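CRISPR-associated endonuclease Cas9 (Campylobacter jejuni subsp. jejuni serotype O:2, PDB 5X2H) is an RNA-guided DNA endonuclease of CRISPR adaptive immunity that cleaves the two strands of invading DNA with separate RuvC-like and HNH nuclease domains. Local coordinates at residues A[266-271]-A[398-403]; A[271-276]-A[299-304]; A[761-764]-A[769-772]; A[787-792]-A[798-803]. All coordinates share one frame; numbering follows the deposited sequence.

Interaction 1: A[266-271]-A[398-403]; sequences PLAFMF and DHLNIS. With nucleotides of chain B; nucleotides of chain C.
Phe271 swings CG opposite its own backbone N (chi1 172°), which carries the ring off helix 266-288 to Leu400 and Ile402. Ile402 holds CG1 between its backbone N and carbonyl carbon (chi1 56°), and from there the extended branch ends with CD1 over one face of the phenyl ring. This is a CH-pi contact: CD1 of Ile402 stands 4.2 Å from the centroid of the Phe271 ring, 28° off its normal. Leu400 uses one branch for two neighbours a helical turn apart, its CD1 lying 3.7 Å from Ala268 CB and 3.9 Å from Phe271 CD2, and it approaches the ring obliquely. The contact is thus wholly apolar, one face of a helix in the alpha-helical recognition lobe set against the loop that leads into helix 404-415. Ser403, at the N-cap position, starts that helix, whose Leu407 and Met414 also pack on Phe271. The far side of the contact belongs to the nucleic acid. The ring edge of Phe271 meets the RNA backbone, with CZ 3.2 Å from O2' of A4 of chain B. Asn401 grips the next phosphate in two fairly straight bonds, its backbone N reaching OP1 of A5 of chain B at 2.7 Å and its side-chain ND2 reaching OP2 of the same nucleotide at 2.7 Å; together they hold Asn401, backbone and side chain, on one phosphate group. At the other end of the loop, Asp398 N donates to OP1 of DC17 of chain C at 3.0 Å, and the His399 ring turns an edge to the same DNA oxygen.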
# COMPACT_ATOMS: atom_id res chain seq x y z
N PRO A 266 8.57 -32.53 -0.60
CA PRO A 266 8.54 -33.79 -1.37
C PRO A 266 7.17 -34.13 -1.92
O PRO A 266 7.06 -34.56 -3.08
CB PRO A 266 9.02 -34.83 -0.35
CG PRO A 266 9.82 -34.06 0.64
CD PRO A 266 9.16 -32.71 0.74
N LEU A 267 6.11 -33.94 -1.13
CA LEU A 267 4.76 -34.19 -1.62
C LEU A 267 4.44 -33.32 -2.83
O LEU A 267 3.90 -33.80 -3.83
CB LEU A 267 3.74 -33.95 -0.50
CG LEU A 267 2.94 -35.15 -0.00
CD1 LEU A 267 1.87 -34.69 0.97
CD2 LEU A 267 2.33 -35.92 -1.17
N ALA A 268 4.77 -32.02 -2.74
CA ALA A 268 4.50 -31.11 -3.85
C ALA A 268 5.33 -31.47 -5.07
O ALA A 268 4.82 -31.43 -6.20
CB ALA A 268 4.76 -29.67 -3.42
N PHE A 269 6.61 -31.80 -4.88
CA PHE A 269 7.41 -32.31 -5.98
C PHE A 269 6.78 -33.56 -6.58
O PHE A 269 6.70 -33.69 -7.81
CB PHE A 269 8.83 -32.62 -5.50
CG PHE A 269 9.72 -31.41 -5.38
CD1 PHE A 269 9.54 -30.32 -6.22
CD2 PHE A 269 10.72 -31.36 -4.42
CE1 PHE A 269 10.35 -29.21 -6.11
CE2 PHE A 269 11.53 -30.25 -4.31
CZ PHE A 269 11.35 -29.17 -5.16
N MET A 270 6.31 -34.47 -5.73
CA MET A 270 5.66 -35.68 -6.22
C MET A 270 4.39 -35.33 -6.98
O MET A 270 4.15 -35.84 -8.09
CB MET A 270 5.36 -36.62 -5.05
CG MET A 270 4.75 -37.95 -5.46
SD MET A 270 5.95 -39.04 -6.25
CE MET A 270 7.16 -39.22 -4.95
N PHE A 271 3.56 -34.45 -6.42
CA PHE A 271 2.29 -34.11 -7.05
C PHE A 271 2.50 -33.41 -8.38
O PHE A 271 1.83 -33.72 -9.37
CB PHE A 271 1.45 -33.25 -6.11
CG PHE A 271 0.20 -32.71 -6.75
CD1 PHE A 271 -0.86 -33.55 -7.05
CD2 PHE A 271 0.09 -31.36 -7.06
CE1 PHE A 271 -2.01 -33.05 -7.64
CE2 PHE A 271 -1.06 -30.86 -7.65
CZ PHE A 271 -2.11 -31.71 -7.94
N ASP A 398 7.46 -19.98 -2.77
CA ASP A 398 6.31 -20.33 -3.60
C ASP A 398 5.49 -21.49 -3.03
O ASP A 398 6.02 -22.37 -2.35
CB ASP A 398 6.74 -20.64 -5.03
CG ASP A 398 5.83 -20.00 -6.07
OD1 ASP A 398 4.62 -19.89 -5.81
OD2 ASP A 398 6.34 -19.60 -7.13
N HIS A 399 4.19 -21.48 -3.30
CA HIS A 399 3.26 -22.48 -2.79
C HIS A 399 2.36 -22.97 -3.92
O HIS A 399 2.11 -22.27 -4.90
CB HIS A 399 2.38 -21.92 -1.66
CG HIS A 399 3.14 -21.41 -0.48
ND1 HIS A 399 3.09 -22.02 0.75
CD2 HIS A 399 3.96 -20.34 -0.34
CE1 HIS A 399 3.86 -21.35 1.60
NE2 HIS A 399 4.39 -20.32 0.96
N LEU A 400 1.85 -24.19 -3.75
CA LEU A 400 0.78 -24.68 -4.59
C LEU A 400 -0.53 -24.01 -4.18
O LEU A 400 -0.58 -23.16 -3.28
CB LEU A 400 0.65 -26.20 -4.48
CG LEU A 400 1.86 -27.06 -4.86
CD1 LEU A 400 1.52 -28.54 -4.70
CD2 LEU A 400 2.33 -26.77 -6.27
N ASN A 401 -1.62 -24.39 -4.84
CA ASN A 401 -2.94 -23.89 -4.49
C ASN A 401 -3.73 -24.85 -3.62
O ASN A 401 -4.87 -24.54 -3.26
CB ASN A 401 -3.73 -23.56 -5.76
CG ASN A 401 -3.26 -22.29 -6.43
OD1 ASN A 401 -3.14 -21.25 -5.78
ND2 ASN A 401 -2.96 -22.36 -7.72
N ILE A 402 -3.16 -26.00 -3.25
CA ILE A 402 -3.81 -26.96 -2.38
C ILE A 402 -2.89 -27.30 -1.22
O ILE A 402 -1.67 -27.12 -1.29
CB ILE A 402 -4.23 -28.24 -3.14
CG1 ILE A 402 -3.02 -28.87 -3.83
CG2 ILE A 402 -5.32 -27.92 -4.16
CD1 ILE A 402 -3.38 -30.04 -4.72
N SER A 403 -3.49 -27.81 -0.15
CA SER A 403 -2.79 -28.05 1.11
C SER A 403 -2.11 -29.41 1.12
O SER A 403 -2.27 -30.24 0.22
CB SER A 403 -3.76 -27.95 2.28
OG SER A 403 -4.77 -28.95 2.19
P A B 5 -2.10 -25.83 -8.51
OP1 A B 5 -1.34 -25.66 -7.25
OP2 A B 5 -2.87 -24.68 -9.05
O5' A B 5 -1.09 -26.30 -9.64
C5' A B 5 -0.47 -27.58 -9.56
C4' A B 5 0.17 -27.98 -10.87
O4' A B 5 -0.83 -28.10 -11.91
C3' A B 5 1.18 -27.00 -11.44
O3' A B 5 2.43 -27.05 -10.79
C2' A B 5 1.22 -27.41 -12.91
O2' A B 5 1.98 -28.59 -13.08
C1' A B 5 -0.25 -27.75 -13.16
N9 A B 5 -0.98 -26.60 -13.72
C8 A B 5 -1.89 -25.77 -13.12
N7 A B 5 -2.35 -24.83 -13.91
C5 A B 5 -1.70 -25.05 -15.11
C6 A B 5 -1.74 -24.40 -16.36
N6 A B 5 -2.51 -23.34 -16.61
N1 A B 5 -0.96 -24.87 -17.35
C2 A B 5 -0.19 -25.94 -17.10
N3 A B 5 -0.06 -26.64 -15.97
C4 A B 5 -0.85 -26.14 -15.01
P DC C 17 6.47 -16.81 -0.98
OP1 DC C 17 6.45 -18.21 -0.51
OP2 DC C 17 6.96 -16.50 -2.34
O5' DC C 17 5.00 -16.19 -0.82
C5' DC C 17 4.31 -16.34 0.41
C4' DC C 17 3.15 -15.36 0.51
O4' DC C 17 3.66 -14.01 0.50
C3' DC C 17 2.16 -15.41 -0.64
O3' DC C 17 1.21 -16.44 -0.43
C2' DC C 17 1.52 -14.03 -0.55
C1' DC C 17 2.72 -13.16 -0.15
N1 DC C 17 3.38 -12.51 -1.31
C2 DC C 17 2.81 -11.37 -1.89
O2 DC C 17 1.75 -10.93 -1.42
N3 DC C 17 3.43 -10.79 -2.94
C4 DC C 17 4.56 -11.30 -3.42
N4 DC C 17 5.14 -10.69 -4.46
C5 DC C 17 5.16 -12.46 -2.84
C6 DC C 17 4.54 -13.03 -1.80
P A B 4 -7.50 -24.50 -8.03
OP1 A B 4 -7.05 -24.18 -6.65
OP2 A B 4 -7.64 -23.41 -9.03
O5' A B 4 -6.52 -25.60 -8.64
C5' A B 4 -6.27 -26.81 -7.94
C4' A B 4 -5.43 -27.77 -8.75
O4' A B 4 -6.15 -28.23 -9.92
C3' A B 4 -4.14 -27.24 -9.32
O3' A B 4 -3.11 -27.06 -8.36
C2' A B 4 -3.83 -28.27 -10.39
O2' A B 4 -3.37 -29.48 -9.81
C1' A B 4 -5.23 -28.51 -10.96
N9 A B 4 -5.48 -27.60 -12.09
C8 A B 4 -6.18 -26.41 -12.11
N7 A B 4 -6.18 -25.82 -13.28
C5 A B 4 -5.42 -26.66 -14.08
C6 A B 4 -5.03 -26.60 -15.43
N6 A B 4 -5.39 -25.61 -16.26
N1 A B 4 -4.27 -27.61 -15.92
C2 A B 4 -3.92 -28.60 -15.09
N3 A B 4 -4.22 -28.77 -13.81
C4 A B 4 -4.98 -27.76 -13.36

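Interaction 2: A[271-276]-A[299-304]; sequences FVALTR and ALLNEV. With nucleotides of chain B.
Helix segments 271-276 and 299-304 run roughly antiparallel, their directions 142° apart and their axes 10.4 Å at closest approach, with Ala273 and Leu301 the nearest CA pair. Ala273 CB meets Val304 CG1 at 3.9 Å, while Leu301 CD1 stays a little farther off. Beside it the two leucines cross obliquely, and Leu274 CD2 lies 3.9 Å from Leu301 CD2; Leu301 reaches over with its CG turned opposite the backbone N (chi1 -178°). No polar group takes part. The other side of segment 271-276 faces the RNA. Thr275 OG1 donates to Phe271 O at 2.7 Å from above the carbonyl plane, while Thr275 N reaches that oxygen from the opposite face; the hydroxyl also sits over the centre of the Phe271 ring. Val272 CG2 packs 3.6 Å from O3' of A5 of chain B. The chain of Arg276, bent at two torsions, lays one face of its guanidinium against the ribose of U6 of chain B, with NH2 bonded to Gly332 O. The arrangement is that of a helical hairpin, helix 266-288 followed directly by helix 294-307, in the alpha-helical recognition lobe of Cas9.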
# COMPACT_ATOMS: atom_id res chain seq x y z
N PHE A 271 3.56 -34.45 -6.42
CA PHE A 271 2.29 -34.11 -7.05
C PHE A 271 2.50 -33.41 -8.38
O PHE A 271 1.83 -33.72 -9.37
CB PHE A 271 1.45 -33.25 -6.11
CG PHE A 271 0.20 -32.71 -6.75
CD1 PHE A 271 -0.86 -33.55 -7.05
CD2 PHE A 271 0.09 -31.36 -7.06
CE1 PHE A 271 -2.01 -33.05 -7.64
CE2 PHE A 271 -1.06 -30.86 -7.65
CZ PHE A 271 -2.11 -31.71 -7.94
N VAL A 272 3.42 -32.44 -8.43
CA VAL A 272 3.65 -31.70 -9.66
C VAL A 272 4.25 -32.62 -10.72
O VAL A 272 3.82 -32.61 -11.88
CB VAL A 272 4.54 -30.48 -9.40
CG1 VAL A 272 4.98 -29.85 -10.71
CG2 VAL A 272 3.79 -29.46 -8.55
N ALA A 273 5.25 -33.42 -10.34
CA ALA A 273 5.84 -34.36 -11.30
C ALA A 273 4.80 -35.33 -11.84
O ALA A 273 4.76 -35.61 -13.04
CB ALA A 273 7.00 -35.11 -10.65
N LEU A 274 3.93 -35.85 -10.96
CA LEU A 274 2.86 -36.72 -11.43
C LEU A 274 1.88 -35.97 -12.33
O LEU A 274 1.34 -36.56 -13.27
CB LEU A 274 2.11 -37.33 -10.24
CG LEU A 274 2.87 -38.38 -9.42
CD1 LEU A 274 2.08 -38.75 -8.18
CD2 LEU A 274 3.18 -39.60 -10.26
N THR A 275 1.65 -34.68 -12.06
CA THR A 275 0.72 -33.91 -12.87
C THR A 275 1.21 -33.79 -14.30
O THR A 275 0.47 -34.06 -15.25
CB THR A 275 0.49 -32.54 -12.25
OG1 THR A 275 -0.14 -32.69 -10.97
CG2 THR A 275 -0.40 -31.69 -13.15
N ARG A 276 2.48 -33.39 -14.48
CA ARG A 276 3.01 -33.25 -15.83
C ARG A 276 3.08 -34.59 -16.55
O ARG A 276 2.72 -34.69 -17.73
CB ARG A 276 4.41 -32.61 -15.79
CG ARG A 276 4.62 -31.64 -14.64
CD ARG A 276 4.58 -30.19 -15.09
NE ARG A 276 5.56 -29.91 -16.13
CZ ARG A 276 5.25 -29.41 -17.33
NH1 ARG A 276 3.98 -29.13 -17.62
NH2 ARG A 276 6.20 -29.19 -18.23
N ALA A 299 8.61 -45.29 -14.88
CA ALA A 299 9.91 -45.03 -15.49
C ALA A 299 10.20 -43.54 -15.54
O ALA A 299 11.30 -43.10 -15.17
CB ALA A 299 9.96 -45.64 -16.89
N LEU A 300 9.23 -42.74 -15.98
CA LEU A 300 9.42 -41.29 -16.02
C LEU A 300 9.54 -40.72 -14.61
O LEU A 300 10.34 -39.81 -14.38
CB LEU A 300 8.27 -40.63 -16.77
CG LEU A 300 8.07 -41.08 -18.22
CD1 LEU A 300 6.82 -40.45 -18.82
CD2 LEU A 300 9.29 -40.74 -19.06
N LEU A 301 8.76 -41.24 -13.67
CA LEU A 301 8.83 -40.75 -12.30
C LEU A 301 10.15 -41.13 -11.64
O LEU A 301 10.70 -40.35 -10.85
CB LEU A 301 7.65 -41.29 -11.48
CG LEU A 301 7.54 -40.82 -10.03
CD1 LEU A 301 7.36 -39.32 -9.97
CD2 LEU A 301 6.41 -41.54 -9.32
N ASN A 302 10.68 -42.31 -11.95
CA ASN A 302 11.95 -42.73 -11.37
C ASN A 302 13.11 -41.86 -11.86
O ASN A 302 14.10 -41.69 -11.14
CB ASN A 302 12.23 -44.20 -11.68
CG ASN A 302 12.07 -45.09 -10.47
OD1 ASN A 302 10.97 -45.26 -9.94
ND2 ASN A 302 13.18 -45.68 -10.02
N GLU A 303 13.00 -41.32 -13.08
CA GLU A 303 14.02 -40.39 -13.55
C GLU A 303 13.92 -39.05 -12.84
O GLU A 303 14.95 -38.39 -12.61
CB GLU A 303 13.91 -40.21 -15.06
N VAL A 304 12.71 -38.63 -12.48
CA VAL A 304 12.54 -37.40 -11.71
C VAL A 304 13.06 -37.59 -10.29
O VAL A 304 13.80 -36.75 -9.76
CB VAL A 304 11.07 -36.96 -11.72
CG1 VAL A 304 10.84 -35.84 -10.71
CG2 VAL A 304 10.65 -36.51 -13.11
P A B 5 -2.10 -25.83 -8.51
OP1 A B 5 -1.34 -25.66 -7.25
OP2 A B 5 -2.87 -24.68 -9.05
O5' A B 5 -1.09 -26.30 -9.64
C5' A B 5 -0.47 -27.58 -9.56
C4' A B 5 0.17 -27.98 -10.87
O4' A B 5 -0.83 -28.10 -11.91
C3' A B 5 1.18 -27.00 -11.44
O3' A B 5 2.43 -27.05 -10.79
C2' A B 5 1.22 -27.41 -12.91
O2' A B 5 1.98 -28.59 -13.08
C1' A B 5 -0.25 -27.75 -13.16
N9 A B 5 -0.98 -26.60 -13.72
C8 A B 5 -1.89 -25.77 -13.12
N7 A B 5 -2.35 -24.83 -13.91
C5 A B 5 -1.70 -25.05 -15.11
C6 A B 5 -1.74 -24.40 -16.36
N6 A B 5 -2.51 -23.34 -16.61
N1 A B 5 -0.96 -24.87 -17.35
C2 A B 5 -0.19 -25.94 -17.10
N3 A B 5 -0.06 -26.64 -15.97
C4 A B 5 -0.85 -26.14 -15.01
P U B 6 3.31 -25.71 -10.65
OP1 U B 6 4.41 -25.98 -9.69
OP2 U B 6 2.38 -24.58 -10.40
O5' U B 6 3.95 -25.53 -12.10
C5' U B 6 4.74 -26.56 -12.66
C4' U B 6 5.10 -26.27 -14.10
O4' U B 6 3.90 -26.26 -14.91
C3' U B 6 5.73 -24.92 -14.36
O3' U B 6 7.11 -24.88 -14.05
C2' U B 6 5.43 -24.70 -15.84
O2' U B 6 6.32 -25.44 -16.65
C1' U B 6 4.04 -25.32 -15.96
N1 U B 6 2.96 -24.31 -15.83
C2 U B 6 2.68 -23.55 -16.95
O2 U B 6 3.27 -23.69 -18.01
N3 U B 6 1.68 -22.63 -16.78
C4 U B 6 0.95 -22.39 -15.63
O4 U B 6 0.08 -21.53 -15.64
C5 U B 6 1.31 -23.22 -14.52
C6 U B 6 2.28 -24.13 -14.65

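Interaction 3: A[761-764]-A[769-772]; sequences NAFT and SLIV
Phe763 and Leu770 lie on one face of this antiparallel beta hairpin as a non-hydrogen-bonded pair, and Ala762, Thr764, Ser769 and Ile771 lie on the other. Strand 756-764 turns back into strand 769-773 within the sheet of the PAM-interacting C-terminal domain. Phe763, with CG opposite its backbone N (chi1 164°), presents the edge of its ring to Leu770 CD2, a loose contact of 4.5 Å from Phe763 CD1. At the far end of the pairing a classic beta bulge places both Asn761 and Ala762 across from Ile771. Asn761 N donates to Ile771 O at 2.8 Å, and Ala762 N adds only a weak bond to the same oxygen. The Asn761 and Ile771 side chains cross at about a right angle, Asn761 CB resting 3.8 Å from Ile771 CG2. From Ala762 onward the ladder is regular: Ile771 N reaches Ala762 O at 3.0 Å, and Thr764 N donates almost straight (172°) to Ser769 O at 2.8 Å, with Ser769 N returning a longer bond to Thr764 O. Ala762 and Thr764 also pack on the bound DNA. Ser769 OG stands between its own backbone N and carbonyl carbon (chi1 58°), where Thr767 OG1 bonds to it. A single water closes the gap to the opposite strand, lying 2.8 Å from Ser769 OG and 2.7 Å from Thr764 OG1.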
# COMPACT_ATOMS: atom_id res chain seq x y z
N ASN A 761 -16.52 21.68 -0.71
CA ASN A 761 -15.23 21.14 -1.13
C ASN A 761 -14.08 21.58 -0.24
O ASN A 761 -13.20 20.78 0.06
CB ASN A 761 -14.91 21.54 -2.57
CG ASN A 761 -15.78 20.83 -3.58
OD1 ASN A 761 -16.35 19.77 -3.29
ND2 ASN A 761 -15.88 21.39 -4.78
N ALA A 762 -14.06 22.84 0.19
CA ALA A 762 -12.95 23.34 0.99
C ALA A 762 -13.37 24.63 1.68
O ALA A 762 -14.27 25.34 1.22
CB ALA A 762 -11.70 23.57 0.15
N PHE A 763 -12.69 24.91 2.78
CA PHE A 763 -12.79 26.18 3.48
C PHE A 763 -11.42 26.85 3.38
O PHE A 763 -10.41 26.26 3.78
CB PHE A 763 -13.20 25.98 4.94
CG PHE A 763 -12.96 27.18 5.81
CD1 PHE A 763 -13.73 28.33 5.66
CD2 PHE A 763 -11.97 27.16 6.78
CE1 PHE A 763 -13.51 29.44 6.46
CE2 PHE A 763 -11.75 28.27 7.59
CZ PHE A 763 -12.52 29.40 7.42
N THR A 764 -11.39 28.06 2.83
CA THR A 764 -10.14 28.78 2.62
C THR A 764 -9.95 29.75 3.79
O THR A 764 -10.69 30.73 3.92
CB THR A 764 -10.15 29.51 1.28
OG1 THR A 764 -10.44 28.57 0.24
CG2 THR A 764 -8.80 30.15 1.00
N SER A 769 -13.71 31.74 3.22
CA SER A 769 -14.66 31.52 2.14
C SER A 769 -14.72 30.03 1.81
O SER A 769 -13.90 29.23 2.25
CB SER A 769 -14.28 32.32 0.90
OG SER A 769 -12.98 31.97 0.45
N LEU A 770 -15.72 29.68 1.00
CA LEU A 770 -15.98 28.30 0.63
C LEU A 770 -15.67 28.06 -0.84
O LEU A 770 -15.76 28.97 -1.67
CB LEU A 770 -17.44 27.92 0.89
CG LEU A 770 -17.99 27.95 2.32
CD1 LEU A 770 -19.48 27.64 2.30
CD2 LEU A 770 -17.25 27.00 3.24
N ILE A 771 -15.31 26.82 -1.14
CA ILE A 771 -15.32 26.28 -2.49
C ILE A 771 -16.41 25.23 -2.54
O ILE A 771 -16.43 24.31 -1.71
CB ILE A 771 -13.96 25.69 -2.88
CG1 ILE A 771 -12.89 26.79 -2.98
CG2 ILE A 771 -14.07 24.89 -4.17
CD1 ILE A 771 -11.47 26.25 -3.19
N VAL A 772 -17.35 25.37 -3.48
CA VAL A 772 -18.46 24.45 -3.61
C VAL A 772 -18.59 24.04 -5.07
O VAL A 772 -18.08 24.70 -5.98
CB VAL A 772 -19.80 25.05 -3.10
CG1 VAL A 772 -19.65 25.55 -1.67
CG2 VAL A 772 -20.27 26.16 -4.01
O HOH W 1 -12.60 29.58 -0.95

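Interaction 4: A[787-792]-A[798-803]; sequences KILFKN and VIAKSI. With nucleotides of chain C.
The C-terminal end of helix 784-789 and the loop after it pack on strand 799-804, an outer strand of the antiparallel sheet of the PAM-interacting domain. Phe790, the first residue to leave helical geometry, wedges its ring between the two parts. Val798 CG1 comes over one face as a CH-pi contact, 3.9 Å from the centroid of the Phe790 ring and 24° off its normal, the two side chains crossing at about a right angle. Leu789 CG lies over the opposite face, toward the rim. The strand backbone meets the ring at its edge, and Ala800 CB packs 3.6 Å from Phe790 CD1. With CG opposite its backbone N (chi1 -179°), Leu789 points a methyl group at the strand, and its CD1 lies 3.5 Å from Ile803 CD1, these side chains too meeting nearly at right angles. A water joins the backbones, accepting from Asn792 N at 2.8 Å and donating to Ile799 O. Both segments reach the same nucleotide. Lys791 NZ is 3.0 Å from OP1 of DG3 of chain C and Asn792 ND2 2.9 Å from OP2 of DG3, while Ser802 OG donates to N7 of that guanine at 2.7 Å. N7 lies in the major groove, so this bond is consistent with direct reading of the PAM duplex. Ser802 has left-handed backbone angles and forms, with Ile803, a G1 beta bulge facing Leu770. On the sheet, Ala800 and Ile803 bond through their backbones to Val772 and Leu770 of the neighbouring strand 769-773, and Val758 of strand 756-764 touches both Leu789 and Phe790.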
# COMPACT_ATOMS: atom_id res chain seq x y z
N LYS A 787 -26.61 30.18 -12.13
CA LYS A 787 -25.59 30.99 -12.78
C LYS A 787 -25.12 32.13 -11.90
O LYS A 787 -23.98 32.60 -12.03
CB LYS A 787 -26.11 31.52 -14.12
CG LYS A 787 -26.31 30.46 -15.18
CD LYS A 787 -26.79 31.06 -16.49
CE LYS A 787 -27.06 29.98 -17.53
NZ LYS A 787 -27.41 30.55 -18.86
N ILE A 788 -25.97 32.59 -10.98
CA ILE A 788 -25.56 33.60 -10.02
C ILE A 788 -24.47 33.05 -9.11
O ILE A 788 -23.44 33.70 -8.87
CB ILE A 788 -26.76 34.10 -9.20
CG1 ILE A 788 -27.74 34.86 -10.10
CG2 ILE A 788 -26.30 34.95 -8.02
CD1 ILE A 788 -28.98 35.32 -9.39
N LEU A 789 -24.68 31.84 -8.59
CA LEU A 789 -23.71 31.22 -7.70
C LEU A 789 -22.50 30.70 -8.46
O LEU A 789 -21.36 30.89 -8.02
CB LEU A 789 -24.37 30.08 -6.92
CG LEU A 789 -23.47 29.36 -5.93
CD1 LEU A 789 -22.98 30.33 -4.87
CD2 LEU A 789 -24.20 28.18 -5.28
N PHE A 790 -22.72 30.05 -9.60
CA PHE A 790 -21.63 29.49 -10.40
C PHE A 790 -21.33 30.39 -11.60
O PHE A 790 -21.41 29.99 -12.76
CB PHE A 790 -21.98 28.08 -10.85
CG PHE A 790 -22.16 27.11 -9.72
CD1 PHE A 790 -21.06 26.54 -9.10
CD2 PHE A 790 -23.43 26.76 -9.28
CE1 PHE A 790 -21.22 25.65 -8.06
CE2 PHE A 790 -23.60 25.86 -8.25
CZ PHE A 790 -22.49 25.30 -7.63
N LYS A 791 -20.95 31.64 -11.28
CA LYS A 791 -20.71 32.65 -12.30
C LYS A 791 -19.52 32.31 -13.20
O LYS A 791 -19.43 32.84 -14.31
CB LYS A 791 -20.49 34.00 -11.64
CG LYS A 791 -19.83 33.90 -10.26
CD LYS A 791 -19.03 35.15 -9.92
CE LYS A 791 -19.89 36.40 -9.97
NZ LYS A 791 -19.08 37.62 -9.69
N ASN A 792 -18.61 31.44 -12.75
CA ASN A 792 -17.41 31.11 -13.50
C ASN A 792 -17.44 29.70 -14.07
O ASN A 792 -16.39 29.15 -14.43
CB ASN A 792 -16.17 31.30 -12.62
CG ASN A 792 -16.04 32.71 -12.10
OD1 ASN A 792 -16.28 33.68 -12.83
ND2 ASN A 792 -15.68 32.85 -10.83
N VAL A 798 -18.19 22.78 -12.91
CA VAL A 798 -19.12 23.73 -12.31
C VAL A 798 -18.74 23.89 -10.85
O VAL A 798 -19.29 23.20 -9.97
CB VAL A 798 -20.58 23.27 -12.47
CG1 VAL A 798 -21.53 24.38 -12.02
CG2 VAL A 798 -20.87 22.87 -13.91
N ILE A 799 -17.81 24.79 -10.57
CA ILE A 799 -17.27 24.99 -9.24
C ILE A 799 -17.28 26.48 -8.93
O ILE A 799 -16.91 27.30 -9.77
CB ILE A 799 -15.83 24.42 -9.11
CG1 ILE A 799 -15.82 22.92 -9.43
CG2 ILE A 799 -15.28 24.67 -7.72
CD1 ILE A 799 -14.41 22.32 -9.47
N ALA A 800 -17.72 26.83 -7.72
CA ALA A 800 -17.74 28.21 -7.26
C ALA A 800 -16.75 28.34 -6.11
O ALA A 800 -16.87 27.66 -5.09
CB ALA A 800 -19.14 28.62 -6.81
N LYS A 801 -15.76 29.22 -6.29
CA LYS A 801 -14.70 29.42 -5.31
C LYS A 801 -14.83 30.78 -4.65
O LYS A 801 -15.37 31.73 -5.23
CB LYS A 801 -13.32 29.31 -5.97
CG LYS A 801 -13.18 28.13 -6.92
CD LYS A 801 -11.76 28.03 -7.45
CE LYS A 801 -11.59 26.81 -8.34
NZ LYS A 801 -10.16 26.54 -8.65
N SER A 802 -14.33 30.87 -3.41
CA SER A 802 -14.25 32.13 -2.67
C SER A 802 -15.63 32.72 -2.39
O SER A 802 -15.88 33.91 -2.61
CB SER A 802 -13.38 33.15 -3.41
OG SER A 802 -12.04 32.71 -3.54
N ILE A 803 -16.53 31.88 -1.88
CA ILE A 803 -17.86 32.31 -1.46
C ILE A 803 -17.81 32.61 0.04
O ILE A 803 -17.60 31.71 0.85
CB ILE A 803 -18.92 31.25 -1.76
CG1 ILE A 803 -18.95 30.93 -3.25
CG2 ILE A 803 -20.30 31.73 -1.31
CD1 ILE A 803 -19.75 29.71 -3.54
P DG C 3 -15.66 35.96 -8.65
OP1 DG C 3 -16.21 36.66 -9.84
OP2 DG C 3 -15.92 34.51 -8.46
O5' DG C 3 -14.08 36.15 -8.61
C5' DG C 3 -13.52 37.41 -8.93
C4' DG C 3 -12.06 37.26 -9.33
O4' DG C 3 -11.24 37.17 -8.15
C3' DG C 3 -11.75 36.02 -10.17
O3' DG C 3 -10.84 36.36 -11.21
C2' DG C 3 -11.12 35.07 -9.15
C1' DG C 3 -10.40 36.04 -8.23
N9 DG C 3 -10.19 35.53 -6.88
C8 DG C 3 -11.10 34.89 -6.08
N7 DG C 3 -10.63 34.57 -4.91
C5 DG C 3 -9.31 35.02 -4.94
C6 DG C 3 -8.30 34.96 -3.95
O6 DG C 3 -8.37 34.47 -2.81
N1 DG C 3 -7.12 35.54 -4.39
C2 DG C 3 -6.93 36.12 -5.62
N2 DG C 3 -5.72 36.64 -5.87
N3 DG C 3 -7.87 36.19 -6.55
C4 DG C 3 -9.03 35.62 -6.14
P DT C 2 -19.30 37.04 -2.11
OP1 DT C 2 -20.46 37.12 -3.02
OP2 DT C 2 -19.09 35.83 -1.28
O5' DT C 2 -17.98 37.28 -2.97
C5' DT C 2 -17.59 36.34 -3.95
C4' DT C 2 -16.86 37.03 -5.08
O4' DT C 2 -15.77 37.82 -4.55
C3' DT C 2 -16.23 36.10 -6.10
O3' DT C 2 -16.19 36.74 -7.36
C2' DT C 2 -14.84 35.89 -5.53
C1' DT C 2 -14.53 37.28 -4.99
N1 DT C 2 -13.59 37.29 -3.83
C2 DT C 2 -12.27 37.63 -4.03
O2 DT C 2 -11.81 37.91 -5.12
N3 DT C 2 -11.50 37.61 -2.90
C4 DT C 2 -11.91 37.30 -1.62
O4 DT C 2 -11.14 37.32 -0.67
C5 DT C 2 -13.30 36.96 -1.48
C7 DT C 2 -13.86 36.60 -0.13
C6 DT C 2 -14.07 36.97 -2.58
O HOH W 2 -18.31 29.50 -10.69

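How the interactions relate
The four contacts form two clusters on opposite sides of the chain's centre, both bound to nucleic acid and away from the predicted RuvC metal site. Interactions 1 and 2 share helix 266-288 and Phe271; their centres are 13 Å apart, and they meet directly, Leu400 CD2 lying 3.8 Å from Val272 CG2. Together they line consecutive RNA nucleotides of chain B, A4 to U6. Interactions 3 and 4, with centres 11 Å apart, belong to one sheet of the PAM-interacting domain. Strands 769-773 and 799-804 are joined there by probable hydrogen bonds, including Leu770 N to Ile803 O at 2.8 Å. About 58 Å separates the centres of interactions 1 and 3, yet interactions 1 and 4 both hold chain C, at DC17 and DG3 respectively.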